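Local coordinates for site-specific recombinase, resolvase family protein (PDB 3GUV), which probably catalyses site-specific DNA recombination as a member of the resolvase family of recombinases, at residues 4-12 with 73-82; 90-99 with 125-136. All coordinates share one frame; numbering follows the deposited sequence.

Interaction 1 (4-12 with 73-82); sequences KIKVYLYTR and KDGVSFVLVF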
ATOM      1  N   LYS A   4      17.744 -17.987 -21.706  1.00 33.02           N
ATOM      2  CA  LYS A   4      17.335 -17.684 -20.281  1.00 33.18           C
ATOM      3  C   LYS A   4      16.688 -16.316 -20.059  1.00 31.92           C
ATOM      4  O   LYS A   4      16.991 -15.325 -20.726  1.00 32.26           O
ATOM      5  CB  LYS A   4      18.524 -17.836 -19.332  1.00 33.41           C
ATOM      6  CG  LYS A   4      19.225 -19.144 -19.543  1.00 36.11           C
ATOM      7  CD  LYS A   4      20.102 -19.540 -18.393  1.00 37.65           C
ATOM      8  CE  LYS A   4      20.538 -20.987 -18.593  1.00 39.05           C
ATOM      9  NZ  LYS A   4      21.751 -21.286 -17.813  1.00 41.36           N
ATOM     10  N   ILE A   5      15.791 -16.273 -19.087  1.00 30.67           N
ATOM     11  CA  ILE A   5      15.175 -15.008 -18.701  1.00 29.81           C
ATOM     12  C   ILE A   5      16.284 -14.105 -18.153  1.00 28.09           C
ATOM     13  O   ILE A   5      17.062 -14.541 -17.311  1.00 27.13           O
ATOM     14  CB  ILE A   5      14.069 -15.252 -17.653  1.00 29.86           C
ATOM     15  CG1 ILE A   5      12.910 -16.036 -18.302  1.00 32.17           C
ATOM     16  CG2 ILE A   5      13.611 -13.952 -17.010  1.00 29.95           C
ATOM     17  CD1 ILE A   5      12.438 -15.471 -19.631  1.00 33.27           C
ATOM     18  N   LYS A   6      16.354 -12.874 -18.664  1.00 26.66           N
ATOM     19  CA  LYS A   6      17.338 -11.872 -18.226  1.00 25.31           C
ATOM     20  C   LYS A   6      16.776 -10.907 -17.155  1.00 24.10           C
ATOM     21  O   LYS A   6      15.643 -10.374 -17.291  1.00 22.89           O
ATOM     22  CB  LYS A   6      17.849 -11.066 -19.415  1.00 25.16           C
ATOM     23  CG  LYS A   6      18.789 -11.912 -20.298  1.00 28.70           C
ATOM     24  CD  LYS A   6      19.113 -11.231 -21.623  1.00 32.30           C
ATOM     25  CE  LYS A   6      18.976 -12.203 -22.761  1.00 34.11           C
ATOM     26  NZ  LYS A   6      19.781 -13.440 -22.551  1.00 35.90           N
ATOM     27  N   VAL A   7      17.602 -10.642 -16.145  1.00 21.19           N
ATOM     28  CA  VAL A   7      17.216  -9.777 -15.056  1.00 20.75           C
ATOM     29  C   VAL A   7      18.350  -8.783 -14.665  1.00 21.05           C
ATOM     30  O   VAL A   7      19.578  -8.996 -14.945  1.00 19.00           O
ATOM     31  CB  VAL A   7      16.771 -10.653 -13.817  1.00 20.99           C
ATOM     32  CG1 VAL A   7      15.822 -11.842 -14.234  1.00 18.47           C
ATOM     33  CG2 VAL A   7      17.958 -11.226 -13.089  1.00 20.16           C
ATOM     34  N   TYR A   8      17.914  -7.676 -14.073  1.00 20.91           N
ATOM     35  CA  TYR A   8      18.774  -6.731 -13.356  1.00 21.32           C
ATOM     36  C   TYR A   8      18.571  -6.957 -11.869  1.00 22.15           C
ATOM     37  O   TYR A   8      17.432  -7.272 -11.446  1.00 22.88           O
ATOM     38  CB  TYR A   8      18.348  -5.283 -13.647  1.00 21.50           C
ATOM     39  CG  TYR A   8      18.669  -4.698 -15.021  1.00 22.37           C
ATOM     40  CD1 TYR A   8      19.801  -5.098 -15.756  1.00 23.20           C
ATOM     41  CD2 TYR A   8      17.889  -3.673 -15.537  1.00 24.78           C
ATOM     42  CE1 TYR A   8      20.081  -4.533 -16.975  1.00 24.80           C
ATOM     43  CE2 TYR A   8      18.163  -3.084 -16.751  1.00 25.79           C
ATOM     44  CZ  TYR A   8      19.267  -3.515 -17.475  1.00 27.38           C
ATOM     45  OH  TYR A   8      19.542  -2.929 -18.690  1.00 28.68           O
ATOM     46  N   LEU A   9      19.628  -6.791 -11.074  1.00 21.85           N
ATOM     47  CA  LEU A   9      19.532  -6.738  -9.609  1.00 22.14           C
ATOM     48  C   LEU A   9      19.553  -5.287  -9.169  1.00 22.14           C
ATOM     49  O   LEU A   9      20.362  -4.535  -9.674  1.00 22.72           O
ATOM     50  CB  LEU A   9      20.714  -7.458  -8.964  1.00 21.47           C
ATOM     51  CG  LEU A   9      20.471  -8.880  -8.507  1.00 23.30           C
ATOM     52  CD1 LEU A   9      19.802  -9.698  -9.562  1.00 20.31           C
ATOM     53  CD2 LEU A   9      21.792  -9.492  -7.950  1.00 19.50           C
ATOM     54  N   TYR A  10      18.682  -4.890  -8.245  1.00 21.48           N
ATOM     55  CA  TYR A  10      18.731  -3.538  -7.660  1.00 21.92           C
ATOM     56  C   TYR A  10      18.785  -3.602  -6.150  1.00 21.96           C
ATOM     57  O   TYR A  10      17.947  -4.241  -5.531  1.00 22.88           O
ATOM     58  CB  TYR A  10      17.511  -2.704  -8.038  1.00 22.23           C
ATOM     59  CG  TYR A  10      17.608  -1.342  -7.400  1.00 23.31           C
ATOM     60  CD1 TYR A  10      18.523  -0.397  -7.876  1.00 22.20           C
ATOM     61  CD2 TYR A  10      16.830  -1.007  -6.259  1.00 22.66           C
ATOM     62  CE1 TYR A  10      18.637   0.853  -7.277  1.00 23.87           C
ATOM     63  CE2 TYR A  10      16.960   0.226  -5.637  1.00 22.89           C
ATOM     64  CZ  TYR A  10      17.843   1.150  -6.141  1.00 24.12           C
ATOM     65  OH  TYR A  10      17.991   2.364  -5.526  1.00 25.85           O
ATOM     66  N   THR A  11      19.756  -2.928  -5.550  1.00 22.75           N
ATOM     67  CA  THR A  11      19.872  -2.891  -4.093  1.00 22.86           C
ATOM     68  C   THR A  11      20.103  -1.448  -3.633  1.00 22.24           C
ATOM     69  O   THR A  11      20.576  -0.621  -4.393  1.00 21.88           O
ATOM     70  CB  THR A  11      21.027  -3.818  -3.559  1.00 22.75           C
ATOM     71  OG1 THR A  11      22.277  -3.440  -4.144  1.00 25.27           O
ATOM     72  CG2 THR A  11      20.762  -5.296  -3.856  1.00 23.66           C
ATOM     73  N   ARG A  12      19.788  -1.173  -2.370  1.00 22.15           N
ATOM     74  CA  ARG A  12      19.991   0.176  -1.770  1.00 22.06           C
ATOM     75  C   ARG A  12      19.941   0.118  -0.247  1.00 22.33           C
ATOM     76  O   ARG A  12      19.565  -0.891   0.323  1.00 23.92           O
ATOM     77  CB  ARG A  12      18.950   1.189  -2.289  1.00 21.80           C
ATOM     78  CG  ARG A  12      17.479   0.746  -1.962  1.00 22.22           C
ATOM     79  CD  ARG A  12      16.435   1.792  -2.272  1.00 24.39           C
ATOM     80  NE  ARG A  12      16.668   2.982  -1.467  1.00 27.02           N
ATOM     81  CZ  ARG A  12      17.131   4.153  -1.907  1.00 32.35           C
ATOM     82  NH1 ARG A  12      17.311   5.152  -1.036  1.00 32.95           N
ATOM     83  NH2 ARG A  12      17.432   4.356  -3.191  1.00 34.57           N
ATOM     84  N   LYS A  73      18.240  -1.712 -24.031  1.00 39.83           N
ATOM     85  CA  LYS A  73      19.647  -2.129 -23.973  1.00 40.47           C
ATOM     86  C   LYS A  73      19.907  -3.647 -23.853  1.00 40.12           C
ATOM     87  O   LYS A  73      20.528  -4.261 -24.739  1.00 40.31           O
ATOM     88  CB  LYS A  73      20.268  -1.395 -22.756  1.00 41.25           C
ATOM     89  CG  LYS A  73      21.777  -1.395 -22.615  1.00 42.92           C
ATOM     90  CD  LYS A  73      22.227  -0.097 -21.923  1.00 45.42           C
ATOM     91  CE  LYS A  73      23.437  -0.271 -21.022  1.00 46.46           C
ATOM     92  NZ  LYS A  73      24.443  -1.174 -21.649  1.00 47.66           N
ATOM     93  N   ASP A  74      19.429  -4.240 -22.748  1.00 38.36           N
ATOM     94  CA  ASP A  74      19.860  -5.577 -22.336  1.00 37.04           C
ATOM     95  C   ASP A  74      18.786  -6.614 -22.482  1.00 35.41           C
ATOM     96  O   ASP A  74      19.035  -7.784 -22.223  1.00 35.86           O
ATOM     97  CB  ASP A  74      20.309  -5.560 -20.872  1.00 36.97           C
ATOM     98  CG  ASP A  74      21.542  -4.737 -20.663  1.00 37.24           C
ATOM     99  OD1 ASP A  74      21.521  -3.699 -19.962  1.00 35.17           O
ATOM    100  OD2 ASP A  74      22.551  -5.134 -21.244  1.00 40.43           O
ATOM    101  N   GLY A  75      17.594  -6.194 -22.872  1.00 34.20           N
ATOM    102  CA  GLY A  75      16.463  -7.111 -22.996  1.00 33.41           C
ATOM    103  C   GLY A  75      16.050  -7.834 -21.725  1.00 32.14           C
ATOM    104  O   GLY A  75      15.766  -9.042 -21.758  1.00 31.22           O
ATOM    105  N   VAL A  76      15.983  -7.091 -20.616  1.00 31.74           N
ATOM    106  CA  VAL A  76      15.580  -7.657 -19.316  1.00 30.69           C
ATOM    107  C   VAL A  76      14.062  -7.900 -19.192  1.00 30.30           C
ATOM    108  O   VAL A  76      13.261  -7.083 -19.618  1.00 29.87           O
ATOM    109  CB  VAL A  76      16.084  -6.779 -18.138  1.00 31.60           C
ATOM    110  CG1 VAL A  76      17.639  -6.765 -18.108  1.00 29.24           C
ATOM    111  CG2 VAL A  76      15.518  -5.382 -18.219  1.00 31.29           C
ATOM    112  N   SER A  77      13.684  -9.047 -18.623  1.00 29.46           N
ATOM    113  CA  SER A  77      12.294  -9.350 -18.260  1.00 29.22           C
ATOM    114  C   SER A  77      11.904  -8.940 -16.813  1.00 28.49           C
ATOM    115  O   SER A  77      10.729  -8.650 -16.538  1.00 27.86           O
ATOM    116  CB  SER A  77      12.055 -10.857 -18.389  1.00 29.59           C
ATOM    117  OG  SER A  77      11.933 -11.232 -19.750  1.00 29.62           O
ATOM    118  N   PHE A  78      12.871  -8.949 -15.889  1.00 27.44           N
ATOM    119  CA  PHE A  78      12.608  -8.555 -14.467  1.00 26.67           C
ATOM    120  C   PHE A  78      13.678  -7.630 -13.838  1.00 25.41           C
ATOM    121  O   PHE A  78      14.869  -7.643 -14.247  1.00 24.01           O
ATOM    122  CB  PHE A  78      12.478  -9.805 -13.593  1.00 26.62           C
ATOM    123  CG  PHE A  78      11.346 -10.705 -13.952  1.00 28.80           C
ATOM    124  CD1 PHE A  78      10.083 -10.492 -13.420  1.00 32.47           C
ATOM    125  CD2 PHE A  78      11.546 -11.812 -14.773  1.00 30.48           C
ATOM    126  CE1 PHE A  78       9.019 -11.328 -13.730  1.00 30.42           C
ATOM    127  CE2 PHE A  78      10.490 -12.649 -15.099  1.00 32.09           C
ATOM    128  CZ  PHE A  78       9.215 -12.408 -14.543  1.00 32.71           C
ATOM    129  N   VAL A  79      13.245  -6.795 -12.882  1.00 24.15           N
ATOM    130  CA  VAL A  79      14.137  -6.266 -11.821  1.00 24.34           C
ATOM    131  C   VAL A  79      13.870  -7.034 -10.536  1.00 25.13           C
ATOM    132  O   VAL A  79      12.687  -7.151 -10.091  1.00 26.21           O
ATOM    133  CB  VAL A  79      13.908  -4.781 -11.482  1.00 25.26           C
ATOM    134  CG1 VAL A  79      14.778  -4.359 -10.291  1.00 22.97           C
ATOM    135  CG2 VAL A  79      14.119  -3.875 -12.714  1.00 23.00           C
ATOM    136  N   LEU A  80      14.934  -7.574  -9.951  1.00 24.69           N
ATOM    137  CA  LEU A  80      14.875  -8.169  -8.639  1.00 24.84           C
ATOM    138  C   LEU A  80      15.306  -7.132  -7.607  1.00 24.60           C
ATOM    139  O   LEU A  80      16.377  -6.545  -7.728  1.00 24.45           O
ATOM    140  CB  LEU A  80      15.798  -9.389  -8.545  1.00 25.50           C
ATOM    141  CG  LEU A  80      15.407 -10.732  -9.184  1.00 26.53           C
ATOM    142  CD1 LEU A  80      14.963 -10.680 -10.644  1.00 23.65           C
ATOM    143  CD2 LEU A  80      16.637 -11.667  -9.009  1.00 28.21           C
ATOM    144  N   VAL A  81      14.443  -6.920  -6.614  1.00 23.90           N
ATOM    145  CA  VAL A  81      14.729  -6.185  -5.369  1.00 22.26           C
ATOM    146  C   VAL A  81      14.635  -7.149  -4.170  1.00 23.18           C
ATOM    147  O   VAL A  81      14.091  -8.286  -4.291  1.00 22.15           O
ATOM    148  CB  VAL A  81      13.793  -4.982  -5.215  1.00 22.35           C
ATOM    149  CG1 VAL A  81      13.911  -4.091  -6.431  1.00 22.50           C
ATOM    150  CG2 VAL A  81      12.332  -5.414  -5.023  1.00 20.81           C
ATOM    151  N   PHE A  82      15.239  -6.768  -3.029  1.00 23.60           N
ATOM    152  CA  PHE A  82      15.157  -7.608  -1.830  1.00 24.85           C
ATOM    153  C   PHE A  82      13.718  -7.594  -1.277  1.00 25.59           C
ATOM    154  O   PHE A  82      13.102  -8.640  -1.069  1.00 26.01           O
ATOM    155  CB  PHE A  82      16.175  -7.152  -0.753  1.00 25.72           C
ATOM    156  CG  PHE A  82      16.263  -8.105   0.430  1.00 24.11           C
ATOM    157  CD1 PHE A  82      16.777  -9.378   0.260  1.00 23.08           C
ATOM    158  CD2 PHE A  82      15.800  -7.728   1.680  1.00 26.03           C
ATOM    159  CE1 PHE A  82      16.869 -10.255   1.300  1.00 24.62           C
ATOM    160  CE2 PHE A  82      15.871  -8.613   2.759  1.00 27.48           C
ATOM    161  CZ  PHE A  82      16.421  -9.876   2.569  1.00 27.98           C
TER
HETATM  162  O   HOH W   1      14.660 -11.533 -20.623  1.00 27.75           O
HETATM  163  O   HOH W   2      17.732  -2.760 -20.440  1.00 26.75           O
HETATM  164  O   HOH W   3      16.716  -4.220  -2.919  1.00 22.06           O
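The Tyr8 ring is held on one face and at one edge by residues of 73-82. Val76 CG1 sits over the ring centre in a CH-pi contact, 3.5 Å from the centroid of the Tyr8 ring. The segments carry two neighbouring parallel strands, 6-12 and 78-81, inside the sheet of the resolvase N-terminal domain. Val76 CG2 leans toward the CD2-CE2 side of the Tyr8 ring. At the edge, in the ring plane, Asp74 OD1 takes the hydrogen bond from Tyr8 OH. That bond is very short at 2.5 Å, and the carboxylate stands nearly upright to the ring, 82° between planes. The Phe78 ring is met at its edge, in plane, by Ile5 CG2.

Tyr8 is the middle of the ladder. Its N donates to Phe78 O, and its O accepts from Leu80 N at 2.9 Å. Tyr10 N then donates to Leu80 O. At the start of the pairing, Lys6 O takes Ser77 N at 2.7 Å and, weakly, Phe78 N.

Val7, Leu9, Phe78 and Leu80 share one face of the sheet. There Leu80 CD1 lies 3.7 Å from Val7 CB, while Leu80 CD2 meets Leu9 CD1. Tyr8 and Val79 point to the other face. A chi1 of 179° carries the Tyr10 ring away from 73-82, and its hydroxyl is bonded by Asp48 and by Arg12 NH2. Strand 41-48 pairs with the far side of 6-12, and Lys6 NZ reaches Glu41 there. Where the strands part, one water bridges Tyr10 O and Phe82 N, 2.9 Å from each.

Interaction 2 (90-99 with 125-136); sequences NAADVLSTLQ and MISVLSAVAEIE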
ATOM      1  N   ASN A  90       7.111   5.077  -0.932  1.00 31.32           N
ATOM      2  CA  ASN A  90       5.714   5.067  -0.546  1.00 30.15           C
ATOM      3  C   ASN A  90       4.962   4.284  -1.626  1.00 29.86           C
ATOM      4  O   ASN A  90       5.588   3.813  -2.595  1.00 28.86           O
ATOM      5  CB  ASN A  90       5.180   6.496  -0.386  1.00 30.17           C
ATOM      6  CG  ASN A  90       5.478   7.398  -1.600  1.00 31.23           C
ATOM      7  OD1 ASN A  90       4.995   7.159  -2.696  1.00 29.55           O
ATOM      8  ND2 ASN A  90       6.241   8.461  -1.376  1.00 31.77           N
ATOM      9  N   ALA A  91       3.645   4.113  -1.446  1.00 28.84           N
ATOM     10  CA  ALA A  91       2.828   3.323  -2.358  1.00 28.31           C
ATOM     11  C   ALA A  91       2.687   3.983  -3.738  1.00 28.05           C
ATOM     12  O   ALA A  91       2.659   3.275  -4.774  1.00 27.81           O
ATOM     13  CB  ALA A  91       1.426   3.057  -1.727  1.00 27.96           C
ATOM     14  N   ALA A  92       2.578   5.321  -3.763  1.00 27.62           N
ATOM     15  CA  ALA A  92       2.423   6.047  -5.035  1.00 27.71           C
ATOM     16  C   ALA A  92       3.677   5.894  -5.899  1.00 27.65           C
ATOM     17  O   ALA A  92       3.578   5.729  -7.100  1.00 27.62           O
ATOM     18  CB  ALA A  92       2.060   7.524  -4.814  1.00 26.96           C
ATOM     19  N   ASP A  93       4.838   5.924  -5.253  1.00 28.51           N
ATOM     20  CA  ASP A  93       6.121   5.532  -5.835  1.00 29.81           C
ATOM     21  C   ASP A  93       6.229   4.111  -6.392  1.00 29.13           C
ATOM     22  O   ASP A  93       6.788   3.871  -7.470  1.00 28.34           O
ATOM     23  CB  ASP A  93       7.167   5.601  -4.744  1.00 31.60           C
ATOM     24  CG  ASP A  93       8.165   6.656  -4.983  1.00 35.82           C
ATOM     25  OD1 ASP A  93       9.255   6.266  -5.485  1.00 40.89           O
ATOM     26  OD2 ASP A  93       7.855   7.841  -4.674  1.00 38.40           O
ATOM     27  N   VAL A  94       5.763   3.147  -5.617  1.00 28.56           N
ATOM     28  CA  VAL A  94       5.850   1.777  -6.057  1.00 28.23           C
ATOM     29  C   VAL A  94       5.003   1.672  -7.304  1.00 28.51           C
ATOM     30  O   VAL A  94       5.394   1.024  -8.268  1.00 28.93           O
ATOM     31  CB  VAL A  94       5.278   0.786  -5.044  1.00 28.58           C
ATOM     32  CG1 VAL A  94       5.393  -0.612  -5.630  1.00 28.69           C
ATOM     33  CG2 VAL A  94       5.976   0.892  -3.670  1.00 26.57           C
ATOM     34  N   LEU A  95       3.845   2.329  -7.289  1.00 28.10           N
ATOM     35  CA  LEU A  95       2.880   2.193  -8.367  1.00 28.25           C
ATOM     36  C   LEU A  95       3.391   2.818  -9.657  1.00 28.72           C
ATOM     37  O   LEU A  95       3.330   2.179 -10.682  1.00 28.52           O
ATOM     38  CB  LEU A  95       1.522   2.818  -7.988  1.00 27.65           C
ATOM     39  CG  LEU A  95       0.539   2.994  -9.139  1.00 27.28           C
ATOM     40  CD1 LEU A  95       0.158   1.646  -9.704  1.00 26.78           C
ATOM     41  CD2 LEU A  95      -0.718   3.790  -8.683  1.00 29.16           C
ATOM     42  N   SER A  96       3.852   4.064  -9.610  1.00 29.51           N
ATOM     43  CA  SER A  96       4.247   4.735 -10.838  1.00 31.29           C
ATOM     44  C   SER A  96       5.472   4.041 -11.437  1.00 32.10           C
ATOM     45  O   SER A  96       5.493   3.793 -12.654  1.00 32.10           O
ATOM     46  CB  SER A  96       4.440   6.267 -10.663  1.00 31.40           C
ATOM     47  OG  SER A  96       5.284   6.590  -9.569  1.00 33.78           O
ATOM     48  N   THR A  97       6.443   3.664 -10.580  1.00 32.51           N
ATOM     49  CA  THR A  97       7.643   2.920 -11.028  1.00 32.46           C
ATOM     50  C   THR A  97       7.261   1.603 -11.682  1.00 31.98           C
ATOM     51  O   THR A  97       7.730   1.283 -12.755  1.00 32.64           O
ATOM     52  CB  THR A  97       8.612   2.570  -9.859  1.00 32.79           C
ATOM     53  OG1 THR A  97       9.015   3.761  -9.184  1.00 32.89           O
ATOM     54  CG2 THR A  97       9.833   1.850 -10.404  1.00 32.49           C
ATOM     55  N   LEU A  98       6.406   0.834 -11.028  1.00 31.91           N
ATOM     56  CA  LEU A  98       5.934  -0.427 -11.595  1.00 32.61           C
ATOM     57  C   LEU A  98       5.215  -0.240 -12.930  1.00 32.84           C
ATOM     58  O   LEU A  98       5.291  -1.096 -13.775  1.00 32.71           O
ATOM     59  CB  LEU A  98       4.988  -1.166 -10.627  1.00 32.23           C
ATOM     60  CG  LEU A  98       4.556  -2.578 -11.066  1.00 32.25           C
ATOM     61  CD1 LEU A  98       5.761  -3.472 -11.509  1.00 31.84           C
ATOM     62  CD2 LEU A  98       3.850  -3.234  -9.928  1.00 30.62           C
ATOM     63  N   GLN A  99       4.473   0.855 -13.082  1.00 34.02           N
ATOM     64  CA  GLN A  99       3.707   1.086 -14.320  1.00 34.45           C
ATOM     65  C   GLN A  99       4.627   1.414 -15.486  1.00 34.50           C
ATOM     66  O   GLN A  99       4.436   0.872 -16.574  1.00 34.68           O
ATOM     67  CB  GLN A  99       2.666   2.184 -14.138  1.00 34.26           C
ATOM     68  CG  GLN A  99       1.429   1.688 -13.373  1.00 35.69           C
ATOM     69  CD  GLN A  99       0.469   2.793 -12.977  1.00 35.24           C
ATOM     70  OE1 GLN A  99       0.867   3.888 -12.548  1.00 35.63           O
ATOM     71  NE2 GLN A  99      -0.810   2.501 -13.096  1.00 37.44           N
ATOM     72  N   MET A 125      -2.297  -6.503  -8.036  1.00 40.52           N
ATOM     73  CA  MET A 125      -1.207  -5.732  -7.440  1.00 38.58           C
ATOM     74  C   MET A 125      -1.356  -4.249  -7.726  1.00 36.95           C
ATOM     75  O   MET A 125      -1.233  -3.440  -6.819  1.00 36.42           O
ATOM     76  CB  MET A 125       0.156  -6.226  -7.965  1.00 38.76           C
ATOM     77  CG  MET A 125       1.395  -5.493  -7.391  1.00 38.47           C
ATOM     78  SD  MET A 125       2.935  -6.469  -7.438  1.00 33.98           S
ATOM     79  CE  MET A 125       4.016  -5.416  -6.448  1.00 34.51           C
ATOM     80  N   ILE A 126      -1.622  -3.903  -8.984  1.00 35.71           N
ATOM     81  CA  ILE A 126      -1.792  -2.508  -9.414  1.00 34.73           C
ATOM     82  C   ILE A 126      -3.026  -1.877  -8.705  1.00 33.98           C
ATOM     83  O   ILE A 126      -2.950  -0.735  -8.239  1.00 32.18           O
ATOM     84  CB  ILE A 126      -1.902  -2.362 -10.991  1.00 35.47           C
ATOM     85  CG1 ILE A 126      -0.536  -2.633 -11.678  1.00 36.31           C
ATOM     86  CG2 ILE A 126      -2.435  -0.953 -11.412  1.00 32.47           C
ATOM     87  CD1 ILE A 126       0.449  -1.396 -11.667  1.00 35.81           C
ATOM     88  N   SER A 127      -4.118  -2.644  -8.576  1.00 33.36           N
ATOM     89  CA  SER A 127      -5.366  -2.147  -7.932  1.00 32.59           C
ATOM     90  C   SER A 127      -5.185  -1.807  -6.454  1.00 32.30           C
ATOM     91  O   SER A 127      -5.678  -0.784  -5.988  1.00 31.48           O
ATOM     92  CB  SER A 127      -6.488  -3.179  -8.049  1.00 32.71           C
ATOM     93  OG  SER A 127      -6.840  -3.403  -9.404  1.00 33.06           O
ATOM     94  N   VAL A 128      -4.489  -2.689  -5.723  1.00 32.12           N
ATOM     95  CA  VAL A 128      -4.254  -2.492  -4.306  1.00 31.09           C
ATOM     96  C   VAL A 128      -3.369  -1.272  -4.145  1.00 30.53           C
ATOM     97  O   VAL A 128      -3.668  -0.360  -3.366  1.00 30.79           O
ATOM     98  CB  VAL A 128      -3.620  -3.754  -3.656  1.00 31.42           C
ATOM     99  CG1 VAL A 128      -3.253  -3.492  -2.220  1.00 31.22           C
ATOM    100  CG2 VAL A 128      -4.593  -4.944  -3.750  1.00 31.29           C
ATOM    101  N   LEU A 129      -2.286  -1.242  -4.908  1.00 29.89           N
ATOM    102  CA  LEU A 129      -1.286  -0.171  -4.799  1.00 29.26           C
ATOM    103  C   LEU A 129      -1.931   1.201  -5.106  1.00 29.27           C
ATOM    104  O   LEU A 129      -1.727   2.205  -4.392  1.00 28.67           O
ATOM    105  CB  LEU A 129      -0.096  -0.435  -5.758  1.00 28.99           C
ATOM    106  CG  LEU A 129       1.106  -1.315  -5.347  1.00 28.83           C
ATOM    107  CD1 LEU A 129       2.033  -1.512  -6.549  1.00 27.64           C
ATOM    108  CD2 LEU A 129       1.883  -0.760  -4.152  1.00 25.81           C
ATOM    109  N   SER A 130      -2.695   1.226  -6.194  1.00 28.70           N
ATOM    110  CA  SER A 130      -3.462   2.389  -6.563  1.00 29.54           C
ATOM    111  C   SER A 130      -4.406   2.803  -5.417  1.00 29.12           C
ATOM    112  O   SER A 130      -4.447   3.980  -5.053  1.00 28.53           O
ATOM    113  CB  SER A 130      -4.249   2.123  -7.853  1.00 30.26           C
ATOM    114  OG  SER A 130      -4.966   3.293  -8.154  1.00 32.90           O
ATOM    115  N   ALA A 131      -5.082   1.821  -4.802  1.00 28.50           N
ATOM    116  CA  ALA A 131      -6.026   2.082  -3.689  1.00 27.81           C
ATOM    117  C   ALA A 131      -5.307   2.640  -2.474  1.00 27.89           C
ATOM    118  O   ALA A 131      -5.862   3.514  -1.786  1.00 28.23           O
ATOM    119  CB  ALA A 131      -6.813   0.807  -3.321  1.00 27.02           C
ATOM    120  N   VAL A 132      -4.068   2.174  -2.219  1.00 26.73           N
ATOM    121  CA  VAL A 132      -3.311   2.623  -1.055  1.00 26.31           C
ATOM    122  C   VAL A 132      -2.684   3.956  -1.358  1.00 27.03           C
ATOM    123  O   VAL A 132      -2.513   4.771  -0.447  1.00 27.36           O
ATOM    124  CB  VAL A 132      -2.214   1.612  -0.583  1.00 26.08           C
ATOM    125  CG1 VAL A 132      -1.327   2.231   0.529  1.00 24.09           C
ATOM    126  CG2 VAL A 132      -2.842   0.294  -0.122  1.00 25.75           C
ATOM    127  N   ALA A 133      -2.316   4.181  -2.619  1.00 27.15           N
ATOM    128  CA  ALA A 133      -1.811   5.504  -3.055  1.00 27.31           C
ATOM    129  C   ALA A 133      -2.894   6.571  -2.860  1.00 27.65           C
ATOM    130  O   ALA A 133      -2.587   7.699  -2.447  1.00 28.15           O
ATOM    131  CB  ALA A 133      -1.306   5.476  -4.549  1.00 26.40           C
ATOM    132  N   GLU A 134      -4.151   6.212  -3.148  1.00 28.32           N
ATOM    133  CA  GLU A 134      -5.332   7.107  -2.850  1.00 28.13           C
ATOM    134  C   GLU A 134      -5.460   7.451  -1.329  1.00 28.75           C
ATOM    135  O   GLU A 134      -5.721   8.619  -0.952  1.00 29.42           O
ATOM    136  CB  GLU A 134      -6.609   6.490  -3.410  1.00 27.08           C
ATOM    137  N   ILE A 135      -5.200   6.466  -0.457  1.00 28.54           N
ATOM    138  CA  ILE A 135      -5.119   6.742   0.960  1.00 28.84           C
ATOM    139  C   ILE A 135      -4.080   7.827   1.227  1.00 30.09           C
ATOM    140  O   ILE A 135      -4.397   8.802   1.890  1.00 31.42           O
ATOM    141  CB  ILE A 135      -4.829   5.509   1.832  1.00 28.09           C
ATOM    142  CG1 ILE A 135      -5.948   4.468   1.692  1.00 27.63           C
ATOM    143  CG2 ILE A 135      -4.678   5.948   3.309  1.00 26.78           C
ATOM    144  CD1 ILE A 135      -5.633   3.068   2.269  1.00 24.98           C
ATOM    145  N   GLU A 136      -2.879   7.697   0.672  1.00 32.04           N
ATOM    146  CA  GLU A 136      -1.768   8.629   0.948  1.00 32.97           C
ATOM    147  C   GLU A 136      -2.068  10.032   0.433  1.00 33.60           C
ATOM    148  O   GLU A 136      -1.745  11.018   1.104  1.00 32.43           O
ATOM    149  CB  GLU A 136      -0.464   8.180   0.268  1.00 34.04           C
ATOM    150  CG  GLU A 136      -0.002   6.736   0.574  1.00 36.58           C
ATOM    151  CD  GLU A 136       1.232   6.294  -0.245  1.00 41.17           C
ATOM    152  OE1 GLU A 136       1.388   6.722  -1.445  1.00 41.17           O
ATOM    153  OE2 GLU A 136       2.036   5.487   0.326  1.00 41.63           O
TER
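The carboxylate of Glu136 grips two successive backbone N-H groups at the start of helix 91-103. This helix and the long helix 124-151, which supplies Glu136, form a roughly antiparallel pair in the resolvase N-terminal domain. Ala91 N donates to Glu136 OE2 at 2.8 Å, and Ala92 N donates to Glu136 OE1 at 3.0 Å. Both oxygens are met on the syn side, with the donors somewhat out of the carboxylate plane. The segments 91-99 and 125-136 cross at -140°. Asn90 is the N-cap, its OD1 accepting from Asp93 N. A negative carboxylate here would probably be favoured by the helix dipole.

Further along the helix pair the packing is knobs-into-holes. Ala91 CB fits among Leu129, Val132, Ala133 and Glu136. Leu129 fits among Ala91, Val94, Leu95 and Leu98, and its CD1 lies 3.6 Å from Val94 CG1. Ala92 and Ala133 bring the backbones closest, their CA atoms 4.7 Å apart. The second subunit adds to this layer: its Ile135 packs on Val94 and its Val132 on Leu129.

Toward Gln99, the chi1 of Leu95 (168°) sets its branch point against 125-136. From there CD2 rests on Ser130 CA, and CD1 meets Ile126 CD1 at 3.6 Å.

Both contacts are partly buried, but they hold different layers of the domain. Interaction 1 joins strands inside the central sheet, and interaction 2 joins two helices. They share no element. Strand 78-81 is followed along the chain by helix 91-103, and the nearest atoms of the two contacts are about 8 Å apart. Interaction 1 rests on a repeating backbone ladder, with a tyrosine-aspartate bond and waters toward its ends. Interaction 2 is mostly apolar side-chain packing, with two knob-into-hole fits, and one carboxylate bonded at a helix start. No other chain of the assembly touches interaction 1, whereas the second subunit packs against interaction 2, which therefore lies at the dimer interface.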